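Local coordinates for alpha-L-arabinosidase (Xanthomonas axonopodis pv. citri, PDB 6D25), which probably hydrolyses alpha-L-arabinofuranosyl side chains of arabinoxylans, coping with internally di-substituted units, as a trimeric GH51 arabinofuranosidase, at residues V468-T474 with H512-K518; N344-A349 with T392-V397; A168-T172 with E182-N186; A159-A165 with R221-V226; P40-R46 with Y404-L410. All coordinates share one frame; numbering follows the deposited sequence.

Contact 1 (V468-T474 with H512-K518); sequences VEGQILT and HSIVMLK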
# COMPACT_ATOMS: atom_id res chain seq x y z
N VAL A 468 36.24 -36.69 31.36
CA VAL A 468 34.99 -36.34 30.71
C VAL A 468 33.86 -36.53 31.71
O VAL A 468 33.89 -37.49 32.55
CB VAL A 468 34.79 -37.20 29.44
CG1 VAL A 468 34.81 -38.71 29.70
CG2 VAL A 468 33.52 -36.81 28.71
N GLU A 469 32.90 -35.62 31.67
CA GLU A 469 31.69 -35.80 32.43
C GLU A 469 30.54 -35.40 31.53
O GLU A 469 30.73 -34.83 30.45
CB GLU A 469 31.76 -34.98 33.73
CG GLU A 469 31.90 -33.50 33.50
CD GLU A 469 31.94 -32.65 34.76
OE1 GLU A 469 31.32 -31.57 34.77
OE2 GLU A 469 32.59 -33.05 35.71
N GLY A 470 29.31 -35.61 31.98
CA GLY A 470 28.22 -35.25 31.10
C GLY A 470 26.88 -35.47 31.72
O GLY A 470 26.76 -35.96 32.83
N GLN A 471 25.87 -35.10 30.93
CA GLN A 471 24.49 -35.29 31.27
C GLN A 471 23.77 -36.03 30.14
O GLN A 471 24.15 -35.94 28.99
CB GLN A 471 23.84 -33.92 31.48
CG GLN A 471 24.39 -33.15 32.67
CD GLN A 471 23.70 -33.51 33.97
OE1 GLN A 471 22.49 -33.32 34.17
NE2 GLN A 471 24.50 -34.01 34.89
N ILE A 472 22.73 -36.76 30.52
CA ILE A 472 21.92 -37.54 29.58
C ILE A 472 20.46 -37.17 29.78
O ILE A 472 19.98 -37.09 30.91
CB ILE A 472 22.13 -39.06 29.70
CG1 ILE A 472 21.28 -39.80 28.66
CG2 ILE A 472 21.89 -39.59 31.12
CD1 ILE A 472 21.70 -41.25 28.44
N LEU A 473 19.79 -36.95 28.66
CA LEU A 473 18.36 -36.80 28.61
C LEU A 473 17.76 -37.99 27.84
O LEU A 473 18.06 -38.16 26.65
CB LEU A 473 18.02 -35.48 27.94
CG LEU A 473 16.54 -35.06 27.99
CD1 LEU A 473 16.11 -34.82 29.46
CD2 LEU A 473 16.36 -33.77 27.20
N THR A 474 16.98 -38.79 28.56
CA THR A 474 16.34 -39.96 28.02
C THR A 474 15.12 -40.26 28.91
O THR A 474 14.79 -39.49 29.83
CB THR A 474 17.32 -41.15 27.87
OG1 THR A 474 16.72 -42.19 27.09
CG2 THR A 474 17.77 -41.72 29.19
N HIS A 512 17.45 -43.76 21.94
CA HIS A 512 16.57 -42.62 22.13
C HIS A 512 17.08 -41.70 23.26
O HIS A 512 16.36 -41.42 24.23
CB HIS A 512 15.13 -43.08 22.34
CG HIS A 512 14.86 -43.97 23.52
ND1 HIS A 512 14.52 -45.30 23.36
CD2 HIS A 512 14.77 -43.72 24.84
CE1 HIS A 512 14.25 -45.84 24.53
NE2 HIS A 512 14.41 -44.91 25.47
N SER A 513 18.29 -41.16 23.09
CA SER A 513 18.89 -40.38 24.14
C SER A 513 19.73 -39.25 23.53
O SER A 513 20.18 -39.32 22.38
CB SER A 513 19.74 -41.25 25.08
OG SER A 513 20.97 -41.62 24.48
N ILE A 514 19.91 -38.21 24.35
CA ILE A 514 20.76 -37.11 24.08
C ILE A 514 21.79 -37.00 25.21
O ILE A 514 21.40 -36.98 26.36
CB ILE A 514 19.95 -35.80 24.01
CG1 ILE A 514 18.84 -35.87 22.96
CG2 ILE A 514 20.85 -34.58 23.76
CD1 ILE A 514 17.74 -34.87 23.23
N VAL A 515 23.07 -36.89 24.88
CA VAL A 515 24.07 -36.60 25.91
C VAL A 515 24.81 -35.31 25.53
O VAL A 515 24.98 -34.99 24.35
CB VAL A 515 25.05 -37.76 26.13
CG1 VAL A 515 24.33 -39.04 26.52
CG2 VAL A 515 25.93 -38.01 24.90
N MET A 516 25.20 -34.57 26.55
CA MET A 516 26.07 -33.42 26.43
C MET A 516 27.29 -33.69 27.31
O MET A 516 27.16 -33.87 28.51
CB MET A 516 25.37 -32.12 26.84
CG MET A 516 26.23 -30.89 26.67
SD MET A 516 26.70 -30.54 24.96
CE MET A 516 25.13 -29.96 24.34
N LEU A 517 28.45 -33.79 26.68
CA LEU A 517 29.72 -34.15 27.31
C LEU A 517 30.62 -32.93 27.43
O LEU A 517 30.66 -32.12 26.51
CB LEU A 517 30.44 -35.20 26.47
CG LEU A 517 29.62 -36.44 26.14
CD1 LEU A 517 30.45 -37.41 25.32
CD2 LEU A 517 29.12 -37.11 27.41
N LYS A 518 31.26 -32.80 28.58
CA LYS A 518 32.20 -31.73 28.84
C LYS A 518 33.58 -32.34 29.05
O LYS A 518 33.75 -33.22 29.94
CB LYS A 518 31.75 -30.98 30.09
CG LYS A 518 32.72 -29.92 30.60
CD LYS A 518 32.20 -29.26 31.84
CE LYS A 518 33.11 -28.17 32.33
NZ LYS A 518 32.70 -27.58 33.62
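Glu469 to Leu473 pair antiparallel with Ile514 to Lys518, joining strand 468-473 to the last strand of the chain, 513-519, in the mixed beta sheet of the C-terminal domain. The axes of the short strands run at 158°. Three hydrogen-bonded pairs, Glu469-Lys518, Gln471-Met516 and Leu473-Ile514, exchange two backbone bonds each. In the first pair Lys518 N lies 2.8 Å from Glu469 O. The return bond, Glu469 N to Lys518 O, is 3.1 Å. Non-hydrogen-bonded pairs lie between them, where CA-H groups face carbonyls, as at Val515 CA to Gln471 O, 3.2 Å. On the face carrying Ile472 and Val515, chi1 of -178° swings Ile472 CG1 to the carbonyl-carbon side, and it meets Val515 CG1 at 3.8 Å. On the other face Leu473 CD2 lies 4.3 Å from Ile514 CD1, and both side chains are covered by helices 346-361 and 393-400. At the far end Glu469 and Lys518 run side by side and point the same way, yet Glu469 OE1 stays 4.4 Å from Lys518 NZ, beyond a salt bridge. The backbone bonds therefore set this pairing, with the charges adding at most a weak attraction. Beside Thr474, His512 uses both ring nitrogens on carbonyls, NE2 on Ala475 O and ND1 on Ala450 O, a setting that would probably favour a protonated imidazole.

Contact 2 (N344-A349 with T392-V397); sequences NSLRDA and TPTYHV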
# COMPACT_ATOMS: atom_id res chain seq x y z
N ASN A 344 4.70 -32.44 24.85
CA ASN A 344 6.11 -32.25 24.54
C ASN A 344 6.84 -33.45 25.14
O ASN A 344 6.89 -33.58 26.37
CB ASN A 344 6.53 -30.91 25.12
CG ASN A 344 7.80 -30.33 24.55
OD1 ASN A 344 8.89 -30.97 24.65
ND2 ASN A 344 7.70 -29.11 24.07
N SER A 345 7.28 -34.37 24.26
CA SER A 345 7.77 -35.66 24.68
C SER A 345 9.28 -35.76 24.42
O SER A 345 9.91 -34.85 23.91
CB SER A 345 7.03 -36.77 23.94
OG SER A 345 7.49 -36.84 22.60
N LEU A 346 9.83 -36.93 24.76
CA LEU A 346 11.23 -37.21 24.42
C LEU A 346 11.49 -36.98 22.92
O LEU A 346 12.61 -36.54 22.53
CB LEU A 346 11.58 -38.64 24.83
CG LEU A 346 13.02 -39.08 24.57
CD1 LEU A 346 14.02 -38.21 25.32
CD2 LEU A 346 13.17 -40.57 24.93
N ARG A 347 10.51 -37.28 22.09
CA ARG A 347 10.64 -37.07 20.64
C ARG A 347 10.96 -35.58 20.34
O ARG A 347 11.80 -35.24 19.50
CB ARG A 347 9.35 -37.51 19.94
CG ARG A 347 9.40 -37.43 18.42
CD ARG A 347 8.12 -37.94 17.76
NE ARG A 347 6.95 -37.22 18.22
CZ ARG A 347 5.68 -37.57 17.90
NH1 ARG A 347 5.46 -38.49 16.97
NH2 ARG A 347 4.67 -37.03 18.55
N ASP A 348 10.28 -34.69 21.05
CA ASP A 348 10.47 -33.23 20.89
C ASP A 348 11.87 -32.82 21.37
O ASP A 348 12.49 -31.93 20.75
CB ASP A 348 9.34 -32.48 21.57
CG ASP A 348 8.01 -32.85 20.94
OD1 ASP A 348 7.85 -32.52 19.73
OD2 ASP A 348 7.19 -33.56 21.58
N ALA A 349 12.36 -33.45 22.44
CA ALA A 349 13.75 -33.18 22.87
C ALA A 349 14.71 -33.50 21.73
O ALA A 349 15.60 -32.69 21.44
CB ALA A 349 14.07 -33.98 24.08
N THR A 392 9.30 -28.68 30.01
CA THR A 392 9.17 -29.74 28.99
C THR A 392 10.54 -30.37 28.70
O THR A 392 11.59 -29.81 29.00
CB THR A 392 8.57 -29.18 27.70
OG1 THR A 392 9.53 -28.27 27.12
CG2 THR A 392 7.23 -28.51 27.94
N PRO A 393 10.53 -31.52 28.04
CA PRO A 393 11.76 -32.10 27.54
C PRO A 393 12.55 -31.13 26.67
O PRO A 393 13.78 -31.10 26.73
CB PRO A 393 11.33 -33.35 26.76
CG PRO A 393 10.08 -33.75 27.47
CD PRO A 393 9.40 -32.42 27.78
N THR A 394 11.86 -30.31 25.89
CA THR A 394 12.52 -29.36 25.00
C THR A 394 13.27 -28.32 25.82
O THR A 394 14.39 -27.96 25.47
CB THR A 394 11.50 -28.71 24.06
OG1 THR A 394 10.91 -29.72 23.25
CG2 THR A 394 12.11 -27.63 23.18
N TYR A 395 12.68 -27.81 26.90
CA TYR A 395 13.35 -26.89 27.82
C TYR A 395 14.71 -27.44 28.24
O TYR A 395 15.72 -26.70 28.26
CB TYR A 395 12.50 -26.66 29.07
CG TYR A 395 13.13 -25.82 30.14
CD1 TYR A 395 13.94 -26.35 31.13
CD2 TYR A 395 12.91 -24.45 30.18
CE1 TYR A 395 14.52 -25.57 32.11
CE2 TYR A 395 13.46 -23.65 31.17
CZ TYR A 395 14.26 -24.21 32.15
OH TYR A 395 14.80 -23.39 33.12
N HIS A 396 14.73 -28.72 28.60
CA HIS A 396 15.95 -29.35 29.10
C HIS A 396 17.00 -29.40 27.99
O HIS A 396 18.20 -29.34 28.30
CB HIS A 396 15.66 -30.73 29.66
CG HIS A 396 14.78 -30.69 30.86
ND1 HIS A 396 15.05 -29.88 31.95
CD2 HIS A 396 13.62 -31.34 31.15
CE1 HIS A 396 14.13 -30.09 32.89
NE2 HIS A 396 13.22 -30.93 32.39
N VAL A 397 16.60 -29.49 26.73
CA VAL A 397 17.60 -29.46 25.66
C VAL A 397 18.20 -28.05 25.52
O VAL A 397 19.43 -27.90 25.36
CB VAL A 397 17.04 -29.98 24.33
CG1 VAL A 397 18.14 -30.01 23.27
CG2 VAL A 397 16.43 -31.37 24.48
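Asn344 OD1 is gripped twice by Thr394. The hydroxyl OG1 donates at 2.8 Å to Asn344 OD1, in the carbonyl plane and on a lone pair, whereas Thr394 N reaches Asn344 OD1 at 3.3 Å from a position 36° above that plane. A chi1 of -161° turns the Asn344 amide toward the carbonyl side of its own backbone, where the amide crosses Thr394 at about a right angle and its CG comes 3.4 Å from Thr392 CB. Pro393 wedges in beside it, CD 3.1 Å from Asn344 O. Farther along, Ala349 CB meets Val397 CG2 at 3.5 Å and also touches Pro393 CB. Both helices start here. Ser345 and Asp348 form a capping box, in which Ser345 N donates to Asp348 OD2 at 2.8 Å and Ser345 OG accepts a weak bond from Arg347 N; Thr392 OG1 caps the other helix by accepting from Tyr395 N. Outside the segments, Thr392 OG1 also hydrogen-bonds Ala380 O, Gln379 NE2 bonds Thr394 OG1, and Tyr329 OH and Thr327 OG1 bond Asp348 OD1. The buried amide oxygen thus receives two donors from the first turn of helix 393-400, whose N-terminal dipole would probably strengthen its hold there.

Contact 3 (A168-T172 with E182-N186); sequences AEYMT and ERRAN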
# COMPACT_ATOMS: atom_id res chain seq x y z
N ALA A 168 8.78 2.47 16.53
CA ALA A 168 10.20 2.49 16.77
C ALA A 168 10.61 3.78 17.51
O ALA A 168 11.43 3.70 18.44
CB ALA A 168 10.95 2.41 15.46
N GLU A 169 10.05 4.92 17.13
CA GLU A 169 10.36 6.17 17.81
C GLU A 169 9.88 6.12 19.27
O GLU A 169 10.62 6.49 20.20
CB GLU A 169 9.75 7.39 17.09
CG GLU A 169 10.00 8.73 17.80
CD GLU A 169 9.36 9.94 17.14
OE1 GLU A 169 9.24 9.90 15.88
OE2 GLU A 169 8.91 10.95 17.87
N TYR A 170 8.64 5.67 19.46
CA TYR A 170 8.07 5.57 20.79
C TYR A 170 9.01 4.79 21.71
O TYR A 170 9.27 5.19 22.85
CB TYR A 170 6.73 4.86 20.72
CG TYR A 170 6.00 4.72 22.03
CD1 TYR A 170 6.20 3.61 22.83
CD2 TYR A 170 5.11 5.69 22.47
CE1 TYR A 170 5.51 3.45 24.02
CE2 TYR A 170 4.42 5.54 23.65
CZ TYR A 170 4.60 4.41 24.43
OH TYR A 170 3.91 4.28 25.61
N MET A 171 9.50 3.67 21.22
CA MET A 171 10.28 2.76 22.06
C MET A 171 11.73 3.24 22.26
O MET A 171 12.30 2.93 23.32
CB MET A 171 10.32 1.35 21.46
CG MET A 171 8.99 0.60 21.67
SD MET A 171 9.08 -1.14 21.15
CE MET A 171 9.11 -0.98 19.37
N THR A 172 12.33 3.92 21.27
CA THR A 172 13.81 4.13 21.27
C THR A 172 14.24 5.60 21.32
O THR A 172 15.40 5.85 21.55
CB THR A 172 14.46 3.50 20.02
OG1 THR A 172 14.04 4.16 18.82
CG2 THR A 172 14.17 2.02 19.91
N GLU A 182 5.24 10.45 25.42
CA GLU A 182 4.14 9.57 25.65
C GLU A 182 4.63 8.27 26.33
O GLU A 182 4.00 7.79 27.29
CB GLU A 182 3.40 9.30 24.34
CG GLU A 182 2.11 8.55 24.54
CD GLU A 182 1.31 8.30 23.27
OE1 GLU A 182 1.67 8.86 22.20
OE2 GLU A 182 0.27 7.59 23.39
N ARG A 183 5.74 7.71 25.84
CA ARG A 183 6.39 6.61 26.54
C ARG A 183 6.69 6.99 28.01
O ARG A 183 6.43 6.20 28.94
CB ARG A 183 7.67 6.21 25.82
CG ARG A 183 8.42 5.07 26.49
CD ARG A 183 9.87 4.93 26.07
NE ARG A 183 10.68 6.10 26.41
CZ ARG A 183 11.43 6.82 25.56
NH1 ARG A 183 11.37 6.64 24.24
NH2 ARG A 183 12.26 7.75 26.06
N ARG A 184 7.25 8.18 28.22
CA ARG A 184 7.56 8.64 29.57
C ARG A 184 6.28 8.75 30.41
O ARG A 184 6.28 8.35 31.57
CB ARG A 184 8.34 9.96 29.56
CG ARG A 184 9.64 9.91 28.78
CD ARG A 184 10.52 11.14 29.01
NE ARG A 184 11.81 10.96 28.35
CZ ARG A 184 12.12 11.32 27.12
NH1 ARG A 184 11.27 12.04 26.42
NH2 ARG A 184 13.28 10.92 26.60
N ALA A 185 5.21 9.30 29.85
CA ALA A 185 3.92 9.46 30.54
C ALA A 185 3.40 8.07 30.98
O ALA A 185 2.76 7.95 32.04
CB ALA A 185 2.90 10.13 29.63
N ASN A 186 3.67 7.05 30.15
CA ASN A 186 3.20 5.70 30.38
C ASN A 186 4.17 4.94 31.30
O ASN A 186 3.99 3.75 31.52
CB ASN A 186 2.98 4.99 29.05
CG ASN A 186 1.72 5.45 28.35
OD1 ASN A 186 0.79 5.93 29.01
ND2 ASN A 186 1.68 5.39 27.03
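Tyr170 lays one ring face against Arg183, whose CB stands over the ring centre, 3.9 Å from the centroid and 13° off the normal: a CH-pi contact. The guanidinium does not stack on that ring; its plane is turned 76° from the ring plane. A bend at chi3 folds the Arg183 chain back along the tyrosine backbone, so that NH1 donates to Tyr170 O at 2.9 Å, with the oxygen near the guanidinium plane but the donor well above the carbonyl plane. At the ring edge Glu182 CG lies 3.9 Å from Tyr170 CE2. Asn186 crosses the tyrosine at about a right angle and directs ND2 onto Tyr170 OH at 2.9 Å, nearly straight at 179°; His137 NE2 bonds the same hydroxyl. Arg183 further binds the carbonyls of Ala173, Arg188 and Asp189, linking the C-terminal turn of helix 161-172 to the loop after helix 178-185. The arrangement is a helix-loop-helix unit inserted between the parallel strands 149-154 and 196-199 of the (beta/alpha)8 barrel characteristic of GH51 enzymes.

Contact 4 (A159-A165 with R221-V226); sequences AAPEEIA and RYQTFV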
# COMPACT_ATOMS: atom_id res chain seq x y z
N ALA A 159 -1.27 -2.36 8.02
CA ALA A 159 -1.00 -0.97 8.45
C ALA A 159 -0.25 -0.23 7.35
O ALA A 159 0.48 -0.84 6.55
CB ALA A 159 -0.16 -1.02 9.71
N ALA A 160 -0.33 1.09 7.38
CA ALA A 160 0.56 1.97 6.60
C ALA A 160 1.94 2.03 7.27
O ALA A 160 2.07 1.69 8.47
CB ALA A 160 -0.08 3.33 6.48
N PRO A 161 2.99 2.42 6.54
CA PRO A 161 4.33 2.37 7.12
C PRO A 161 4.52 3.28 8.34
O PRO A 161 5.42 3.06 9.17
CB PRO A 161 5.27 2.80 5.98
CG PRO A 161 4.48 2.49 4.72
CD PRO A 161 3.04 2.77 5.11
N GLU A 162 3.69 4.29 8.45
CA GLU A 162 3.84 5.25 9.53
C GLU A 162 3.68 4.53 10.89
O GLU A 162 4.24 5.00 11.87
CB GLU A 162 2.89 6.44 9.36
CG GLU A 162 1.53 6.27 10.01
CD GLU A 162 0.47 7.21 9.47
OE1 GLU A 162 0.41 8.40 9.98
OE2 GLU A 162 -0.26 6.77 8.53
N GLU A 163 2.92 3.43 10.96
CA GLU A 163 2.73 2.79 12.25
C GLU A 163 4.05 2.22 12.80
O GLU A 163 4.39 2.49 13.96
CB GLU A 163 1.72 1.64 12.21
CG GLU A 163 0.32 2.14 12.28
CD GLU A 163 -0.76 1.11 12.56
OE1 GLU A 163 -1.75 1.16 11.81
OE2 GLU A 163 -0.63 0.33 13.56
N ILE A 164 4.78 1.42 12.04
CA ILE A 164 6.03 0.90 12.57
C ILE A 164 7.05 2.03 12.76
O ILE A 164 7.86 1.94 13.67
CB ILE A 164 6.60 -0.26 11.73
CG1 ILE A 164 6.88 0.13 10.28
CG2 ILE A 164 5.71 -1.46 11.85
CD1 ILE A 164 7.51 -0.97 9.47
N ALA A 165 7.02 3.08 11.95
CA ALA A 165 7.92 4.19 12.12
C ALA A 165 7.69 4.85 13.50
O ALA A 165 8.65 5.14 14.25
CB ALA A 165 7.75 5.22 11.02
N ARG A 221 10.00 -0.50 0.87
CA ARG A 221 9.30 0.71 1.27
C ARG A 221 9.18 0.77 2.79
O ARG A 221 9.56 1.80 3.41
CB ARG A 221 7.91 0.77 0.65
CG ARG A 221 7.04 1.94 1.07
CD ARG A 221 5.74 1.86 0.33
NE ARG A 221 4.87 3.00 0.55
CZ ARG A 221 3.66 3.13 0.01
NH1 ARG A 221 3.11 2.14 -0.70
NH2 ARG A 221 3.01 4.27 0.21
N TYR A 222 8.65 -0.26 3.43
CA TYR A 222 8.35 -0.16 4.85
C TYR A 222 9.65 -0.08 5.69
O TYR A 222 9.68 0.64 6.72
CB TYR A 222 7.50 -1.34 5.33
CG TYR A 222 6.02 -1.20 5.09
CD1 TYR A 222 5.51 -1.15 3.80
CD2 TYR A 222 5.13 -1.03 6.14
CE1 TYR A 222 4.16 -0.99 3.57
CE2 TYR A 222 3.78 -0.87 5.93
CZ TYR A 222 3.29 -0.85 4.63
OH TYR A 222 1.93 -0.69 4.39
N GLN A 223 10.70 -0.76 5.27
CA GLN A 223 11.95 -0.74 6.04
C GLN A 223 12.54 0.68 6.04
O GLN A 223 13.21 1.05 7.00
CB GLN A 223 12.98 -1.78 5.58
CG GLN A 223 13.60 -1.50 4.22
CD GLN A 223 14.71 -0.46 4.24
OE1 GLN A 223 15.45 -0.38 5.21
NE2 GLN A 223 14.81 0.32 3.16
N THR A 224 12.27 1.45 4.98
CA THR A 224 12.82 2.80 4.83
C THR A 224 12.48 3.63 6.09
O THR A 224 13.31 4.45 6.53
CB THR A 224 12.25 3.47 3.59
OG1 THR A 224 12.57 2.74 2.40
CG2 THR A 224 12.77 4.90 3.43
N PHE A 225 11.29 3.44 6.64
CA PHE A 225 10.77 4.34 7.63
C PHE A 225 11.02 3.82 9.05
O PHE A 225 10.68 4.52 10.01
CB PHE A 225 9.30 4.64 7.35
CG PHE A 225 9.11 5.22 5.98
CD1 PHE A 225 9.57 6.50 5.71
CD2 PHE A 225 8.61 4.46 4.95
CE1 PHE A 225 9.48 7.02 4.43
CE2 PHE A 225 8.51 4.99 3.67
CZ PHE A 225 8.96 6.26 3.40
N VAL A 226 11.67 2.69 9.19
CA VAL A 226 12.17 2.27 10.49
C VAL A 226 13.63 2.72 10.61
O VAL A 226 14.53 2.10 10.08
CB VAL A 226 12.04 0.76 10.68
CG1 VAL A 226 12.57 0.31 12.02
CG2 VAL A 226 10.60 0.31 10.53
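Tyr222 reaches along Pro161 to Ala159 with a partner at each step. Tyr222 CB lies 4.2 Å from Ile164 CD1. A chi1 of -83° sets CG opposite the carbonyl carbon and aims the ring along the start of helix 161-172. On the ring, Tyr222 CD2 comes to 3.6 Å from Pro161 CA, and Tyr222 CE2 to 3.4 Å from Pro161 N. Pro161 CG sits over the ring centre, 3.5 Å from the Tyr222 centroid and 10° off the normal, a close CH-pi contact, the two side chains crossing at about a right angle. At the tip, Tyr222 OH donates to Ala159 O at 2.6 Å in the carbonyl plane, with that oxygen at the phenol ring edge. Beside this, Ile164 CD1 packs on Val226 CG2 at 3.5 Å, and Ala165 CB fits against Phe225 O at 3.2 Å, joining the residues at the end of helix 212-224 to the first turns of helix 161-172. The tyrosine also works between subunits: Arg221 NH2 of the third subunit bonds its hydroxyl, while Arg221 of this chain reaches Gly157 O, Tyr214 OH and Tyr222 OH of the second. Since the phenol gives its proton to Ala159 O and faces a guanidinium from a neighbouring chain, that positive charge would probably polarise the hydroxyl and strengthen the short bond, coupling helix packing to trimer contacts.

Contact 5 (P40-R46 with Y404-L410); sequences PGAQVSR and YQDATHL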
# COMPACT_ATOMS: atom_id res chain seq x y z
N PRO A 40 39.16 -24.70 14.94
CA PRO A 40 38.03 -23.88 15.36
C PRO A 40 37.42 -23.08 14.21
O PRO A 40 38.17 -22.55 13.38
CB PRO A 40 38.59 -22.93 16.43
CG PRO A 40 40.08 -22.85 16.10
CD PRO A 40 40.40 -24.25 15.63
N GLY A 41 36.08 -23.02 14.14
CA GLY A 41 35.36 -22.34 13.08
C GLY A 41 34.63 -21.12 13.59
O GLY A 41 35.14 -20.40 14.40
N ALA A 42 33.44 -20.88 13.07
CA ALA A 42 32.71 -19.64 13.29
C ALA A 42 32.07 -19.62 14.69
O ALA A 42 31.90 -20.70 15.33
CB ALA A 42 31.63 -19.53 12.23
N GLN A 43 31.68 -18.44 15.12
CA GLN A 43 30.95 -18.29 16.36
C GLN A 43 29.55 -18.88 16.19
O GLN A 43 28.84 -18.58 15.21
CB GLN A 43 30.85 -16.83 16.81
CG GLN A 43 29.98 -16.66 18.05
CD GLN A 43 29.75 -15.20 18.42
OE1 GLN A 43 30.39 -14.69 19.31
NE2 GLN A 43 28.85 -14.53 17.72
N VAL A 44 29.15 -19.69 17.16
CA VAL A 44 27.80 -20.20 17.25
C VAL A 44 26.99 -19.17 18.06
O VAL A 44 27.16 -19.07 19.30
CB VAL A 44 27.78 -21.58 17.92
CG1 VAL A 44 26.37 -22.12 18.09
CG2 VAL A 44 28.65 -22.59 17.17
N SER A 45 26.21 -18.35 17.37
CA SER A 45 25.56 -17.22 18.02
C SER A 45 24.61 -17.71 19.11
O SER A 45 23.80 -18.61 18.89
CB SER A 45 24.81 -16.33 17.05
OG SER A 45 24.14 -15.29 17.75
N ARG A 46 24.65 -17.02 20.24
CA ARG A 46 23.65 -17.29 21.26
C ARG A 46 22.23 -17.07 20.72
O ARG A 46 21.31 -17.67 21.27
CB ARG A 46 23.87 -16.44 22.51
CG ARG A 46 23.62 -14.94 22.36
CD ARG A 46 23.92 -14.26 23.70
NE ARG A 46 23.54 -12.84 23.65
CZ ARG A 46 24.24 -11.86 23.13
NH1 ARG A 46 25.46 -12.09 22.63
NH2 ARG A 46 23.71 -10.64 23.20
N TYR A 404 26.72 -23.81 24.20
CA TYR A 404 26.82 -23.42 22.81
C TYR A 404 26.63 -21.91 22.61
O TYR A 404 26.98 -21.39 21.55
CB TYR A 404 25.81 -24.18 21.96
CG TYR A 404 26.20 -25.59 21.58
CD1 TYR A 404 26.71 -26.48 22.50
CD2 TYR A 404 26.05 -26.04 20.28
CE1 TYR A 404 27.09 -27.77 22.15
CE2 TYR A 404 26.41 -27.33 19.90
CZ TYR A 404 26.94 -28.19 20.83
OH TYR A 404 27.28 -29.47 20.47
N GLN A 405 26.08 -21.18 23.59
CA GLN A 405 25.77 -19.76 23.40
C GLN A 405 27.07 -18.96 23.22
O GLN A 405 27.88 -18.89 24.13
CB GLN A 405 24.99 -19.21 24.61
CG GLN A 405 23.59 -19.81 24.67
CD GLN A 405 22.69 -19.08 25.63
OE1 GLN A 405 22.96 -17.93 25.98
NE2 GLN A 405 21.57 -19.71 26.01
N ASP A 406 27.26 -18.42 22.00
CA ASP A 406 28.45 -17.64 21.65
C ASP A 406 29.72 -18.49 21.74
O ASP A 406 30.81 -17.96 21.96
CB ASP A 406 28.51 -16.33 22.46
CG ASP A 406 27.46 -15.31 22.02
OD1 ASP A 406 26.94 -15.41 20.85
OD2 ASP A 406 27.15 -14.41 22.85
N ALA A 407 29.58 -19.78 21.56
CA ALA A 407 30.73 -20.69 21.55
C ALA A 407 31.37 -20.65 20.16
O ALA A 407 30.90 -19.92 19.25
CB ALA A 407 30.29 -22.10 21.88
N THR A 408 32.44 -21.42 20.02
CA THR A 408 33.15 -21.58 18.76
C THR A 408 32.83 -22.99 18.22
O THR A 408 33.05 -23.99 18.91
CB THR A 408 34.66 -21.41 18.98
OG1 THR A 408 34.91 -20.10 19.48
CG2 THR A 408 35.49 -21.63 17.74
N HIS A 409 32.36 -23.04 16.99
CA HIS A 409 32.10 -24.32 16.31
C HIS A 409 33.39 -25.14 16.18
O HIS A 409 34.44 -24.62 15.77
CB HIS A 409 31.49 -24.05 14.93
CG HIS A 409 31.49 -25.25 14.03
ND1 HIS A 409 30.61 -26.28 14.20
CD2 HIS A 409 32.28 -25.56 12.97
CE1 HIS A 409 30.85 -27.18 13.26
NE2 HIS A 409 31.87 -26.78 12.49
N LEU A 410 33.31 -26.44 16.48
CA LEU A 410 34.37 -27.37 16.19
C LEU A 410 33.86 -28.46 15.23
O LEU A 410 32.76 -29.01 15.43
CB LEU A 410 34.88 -28.03 17.47
CG LEU A 410 35.38 -27.08 18.55
CD1 LEU A 410 35.74 -27.86 19.79
CD2 LEU A 410 36.55 -26.22 18.11
O HOH W 1 25.91 -13.61 19.12
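With chi1 at 68°, Arg46 CG sits between its backbone N and carbonyl carbon, and the chain then runs extended to NE; Asp406, with chi1 of -71°, places CG on the side of its own backbone N. The two meet in a salt bridge, Arg46 NH1 donating at 2.9 Å to the syn lone pair of Asp406 OD2. The oxygen lies at the guanidinium edge, but the planes are 87° apart, and the guanidinium meets the carboxylate through the one NH1 to OD2 bond. The other oxygen, Asp406 OD1, takes Arg46 N at 2.9 Å from above the carboxylate plane, and a water donates to the same oxygen at 2.7 Å while bonding Ser45 OG, which also takes the N-H of Gln47. Both carboxylate oxygens are therefore held, fixing the rotation of a group carried on the type II turn from Tyr404 to Ala407. Beyond the turn the backbones run antiparallel: Val44 N bonds Ala407 O at 2.7 Å, His409 N bonds Ala42 O at 2.9 Å, and Gly41 N bonds His409 O at 2.8 Å. The Val44 and His409 side chains cross obliquely, Val44 CG2 lying 3.9 Å from His409 CB. Segment 40-46 thus runs beside the start of strand 407-421, which also pairs with strand 424-435; Val44 packs on Val434 of that strand and on Ser360 of helix 346-361, where His409 touches Gln361.

Contacts 3 and 4 lie about 17 Å apart between centres on the barrel side and share helix 161-172; contacts 1 and 2 lie on the opposite side of the chain's centre, about 38 to 47 Å away between centres. Contacts 1 and 2 touch, Leu473 and Ile514 of the sheet meeting Val397 and Ala349 of the helices. Contacts 1 and 5 belong to one mixed sheet, and Met516 meets Tyr404 between them. Along the chain, contact 5 spans contacts 4, 3 and 2, and contact 1 follows. Segment 40-46, like strand 29-36, joins the mixed sheet just before the first barrel strand, 51-52, which probably helps hold barrel and beta domain together, while contact 4 faces the trimer neighbours.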